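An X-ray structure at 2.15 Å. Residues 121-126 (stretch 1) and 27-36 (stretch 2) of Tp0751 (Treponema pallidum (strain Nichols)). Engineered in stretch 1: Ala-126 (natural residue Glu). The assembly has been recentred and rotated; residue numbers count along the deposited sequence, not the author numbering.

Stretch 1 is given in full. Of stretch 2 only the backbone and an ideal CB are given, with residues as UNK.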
# COMPACT_ATOMS: atom_id res chain seq x y z
N THR A 121 4.74 5.63 -1.05
CA THR A 121 6.09 6.03 -1.44
C THR A 121 7.12 5.09 -0.81
O THR A 121 7.28 5.06 0.41
CB THR A 121 6.41 7.48 -1.02
OG1 THR A 121 5.40 8.35 -1.54
CG2 THR A 121 7.77 7.91 -1.54
N PHE A 122 7.80 4.33 -1.65
CA PHE A 122 8.82 3.39 -1.20
C PHE A 122 10.08 4.10 -0.73
O PHE A 122 10.52 5.08 -1.33
CB PHE A 122 9.19 2.42 -2.32
CG PHE A 122 8.28 1.24 -2.43
CD1 PHE A 122 7.12 1.31 -3.19
CD2 PHE A 122 8.59 0.05 -1.79
CE1 PHE A 122 6.29 0.21 -3.30
CE2 PHE A 122 7.76 -1.04 -1.90
CZ PHE A 122 6.62 -0.96 -2.65
N GLU A 123 10.65 3.60 0.36
CA GLU A 123 11.93 4.06 0.86
C GLU A 123 12.94 2.93 0.69
O GLU A 123 14.11 3.15 0.42
CB GLU A 123 11.84 4.49 2.33
CG GLU A 123 10.57 5.27 2.67
CD GLU A 123 10.53 5.71 4.12
OE1 GLU A 123 9.46 6.16 4.59
OE2 GLU A 123 11.58 5.61 4.80
N SER A 124 12.44 1.71 0.85
CA SER A 124 13.24 0.51 0.66
C SER A 124 12.31 -0.60 0.21
O SER A 124 11.11 -0.39 0.08
CB SER A 124 13.97 0.11 1.94
OG SER A 124 14.60 1.23 2.54
N HIS A 125 12.86 -1.79 -0.01
CA HIS A 125 12.05 -2.89 -0.50
C HIS A 125 11.03 -3.33 0.55
O HIS A 125 10.00 -3.92 0.21
CB HIS A 125 12.94 -4.07 -0.91
CG HIS A 125 13.35 -4.95 0.23
ND1 HIS A 125 12.56 -5.97 0.70
CD2 HIS A 125 14.47 -4.96 0.98
CE1 HIS A 125 13.17 -6.57 1.70
NE2 HIS A 125 14.34 -5.98 1.90
N ALA A 126 11.30 -3.02 1.81
CA ALA A 126 10.41 -3.40 2.91
C ALA A 126 10.10 -2.21 3.80
O ALA A 126 9.77 -2.38 4.98
CB ALA A 126 11.03 -4.52 3.72
N UNK A 27 14.40 -15.45 -0.34
CA UNK A 27 13.26 -14.59 -0.68
C UNK A 27 13.57 -13.12 -0.41
O UNK A 27 13.08 -12.24 -1.12
CB UNK A 27 12.02 -15.01 0.11
N UNK A 28 14.39 -12.86 0.61
CA UNK A 28 14.76 -11.49 0.94
C UNK A 28 15.55 -10.86 -0.20
O UNK A 28 15.30 -9.71 -0.58
CB UNK A 28 15.57 -11.45 2.24
N UNK A 29 16.49 -11.62 -0.75
CA UNK A 29 17.30 -11.14 -1.86
C UNK A 29 16.42 -10.89 -3.08
O UNK A 29 16.65 -9.94 -3.83
CB UNK A 29 18.41 -12.14 -2.19
N UNK A 30 15.42 -11.75 -3.27
CA UNK A 30 14.51 -11.63 -4.40
C UNK A 30 13.76 -10.30 -4.34
O UNK A 30 13.48 -9.70 -5.37
CB UNK A 30 13.52 -12.80 -4.42
N UNK A 31 13.45 -9.85 -3.13
CA UNK A 31 12.81 -8.56 -2.96
C UNK A 31 13.78 -7.44 -3.31
O UNK A 31 13.40 -6.45 -3.93
CB UNK A 31 12.30 -8.40 -1.53
N UNK A 32 15.04 -7.61 -2.93
CA UNK A 32 16.07 -6.63 -3.25
C UNK A 32 16.38 -6.67 -4.74
O UNK A 32 16.64 -5.63 -5.35
CB UNK A 32 17.34 -6.89 -2.43
N UNK A 33 16.35 -7.86 -5.31
CA UNK A 33 16.53 -8.04 -6.75
C UNK A 33 15.39 -7.35 -7.48
O UNK A 33 15.60 -6.55 -8.39
CB UNK A 33 16.59 -9.52 -7.12
N UNK A 34 14.17 -7.68 -7.07
CA UNK A 34 12.96 -7.08 -7.62
C UNK A 34 12.99 -5.57 -7.45
O UNK A 34 12.59 -4.82 -8.34
CB UNK A 34 11.71 -7.66 -6.95
N UNK A 35 13.48 -5.13 -6.29
CA UNK A 35 13.62 -3.71 -5.98
C UNK A 35 14.55 -3.02 -6.96
O UNK A 35 14.24 -1.94 -7.46
CB UNK A 35 14.14 -3.52 -4.55
N UNK A 36 15.69 -3.64 -7.22
CA UNK A 36 16.69 -3.09 -8.13
C UNK A 36 16.12 -2.87 -9.52
O UNK A 36 16.48 -1.91 -10.20
CB UNK A 36 17.91 -4.02 -8.21

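Stretch 2 is an unbroken helix, with phi near -60° and psi near -40° throughout, and stretch 1 meets it chiefly through His-125. Every position must therefore tolerate helix; those that face the histidine have more to satisfy.

Position 27 has nothing of stretch 1 within 5.5 Å of its ideal CB, so almost any helix-compatible residue would do. It is Gln-27, which makes no contact here.

At position 28 the CA-to-CB bond points sideways, and the ideal CB lies 5.5 Å from His-125 CE1. A side chain with at least one atom beyond CB, such as threonine, valine or something longer, could approach the imidazole. The residue is Thr-28, whose CG2 stops 4.4 Å from His-125 NE2, a loose contact.

Positions 29 and 30 offer no partner in stretch 1, and geometry asks only for helix formers. They are Ala-29 and Met-30.

Position 31 is the demanding one. Its CB points toward stretch 1, 3.3 Å from His-125 ND1, and the carbonyl O of His-125 lies farther out. Two potential acceptors on one residue favour a donor: glutamine or lysine could serve one of them, while a long side chain with several N-H groups could serve both. The residue is Arg-31. Its NE donates to His-125 ND1 at 3.2 Å, at the edge of the imidazole, and its NH1 donates to His-125 O at 3.1 Å with a straighter angle, 159° against 138°. With chi3 at 61° (p), the arginine clasps side chain and backbone of the same histidine.

Position 32 points sideways, its ideal CB 4.9 Å from His-125 CD2. An aliphatic side chain such as valine, leucine or isoleucine could pack there. It is Ile-32, and its CG1 comes within 3.8 Å of His-125 CD2.

Positions 33 and 34 have nothing of stretch 1 within 5.5 Å of their ideal CB, so any residue that keeps the helix would serve; they are Ala-33 and Leu-34.

Position 35 points toward stretch 1 where the backbones come nearest, its CA 5.8 Å from the CA of His-125 and its ideal CB 3.9 Å from His-125 CB. Beyond lie the Ser-124 backbone and Phe-122, so a long, flat or apolar side chain would suit: leucine, methionine or an aromatic. The residue is Trp-35, with chi1 at 164° (t). Its indole runs along the chain, with His-125 N and Ser-124 C over one face, and its far end reaches Phe-122, CZ3 lying 3.8 Å from Phe-122 CB.

Position 36 is again free of stretch 1, so a polar residue is acceptable; it is Asn-36.

The rule is economical: one donor-rich side chain and one broad ring carry most of the contact.

Stretch 2 (27-36) QTAMRIALWN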
# COMPACT_ATOMS: atom_id res chain seq x y z
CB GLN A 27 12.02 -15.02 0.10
CG GLN A 27 12.00 -14.58 1.56
CD GLN A 27 10.75 -15.05 2.29
OE1 GLN A 27 10.45 -16.24 2.33
NE2 GLN A 27 10.02 -14.10 2.87
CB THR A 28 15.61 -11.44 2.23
OG1 THR A 28 14.91 -12.09 3.29
CG2 THR A 28 15.90 -9.99 2.62
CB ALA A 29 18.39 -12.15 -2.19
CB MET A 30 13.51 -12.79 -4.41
CG MET A 30 14.16 -14.13 -4.70
SD MET A 30 15.01 -14.16 -6.29
CE MET A 30 16.06 -15.59 -6.08
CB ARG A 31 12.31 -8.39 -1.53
CG ARG A 31 11.25 -9.40 -1.13
CD ARG A 31 10.59 -9.05 0.19
NE ARG A 31 9.91 -7.75 0.13
CZ ARG A 31 8.75 -7.55 -0.48
NH1 ARG A 31 8.22 -6.33 -0.49
NH2 ARG A 31 8.12 -8.55 -1.09
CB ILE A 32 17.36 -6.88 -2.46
CG1 ILE A 32 17.08 -6.89 -0.95
CG2 ILE A 32 18.39 -5.81 -2.79
CD1 ILE A 32 18.19 -7.49 -0.12
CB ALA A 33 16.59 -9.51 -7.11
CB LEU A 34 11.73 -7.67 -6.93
CG LEU A 34 10.36 -7.57 -7.61
CD1 LEU A 34 10.36 -8.33 -8.93
CD2 LEU A 34 9.29 -8.11 -6.67
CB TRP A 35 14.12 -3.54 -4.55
CG TRP A 35 14.64 -2.17 -4.24
CD1 TRP A 35 15.94 -1.81 -4.02
CD2 TRP A 35 13.87 -0.96 -4.11
NE1 TRP A 35 16.03 -0.46 -3.76
CE2 TRP A 35 14.77 0.08 -3.81
CE3 TRP A 35 12.51 -0.67 -4.21
CZ2 TRP A 35 14.35 1.39 -3.62
CZ3 TRP A 35 12.10 0.63 -4.02
CH2 TRP A 35 13.01 1.65 -3.73
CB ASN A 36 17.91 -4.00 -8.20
CG ASN A 36 19.08 -3.36 -8.92
OD1 ASN A 36 19.95 -2.76 -8.30
ND2 ASN A 36 19.09 -3.48 -10.24
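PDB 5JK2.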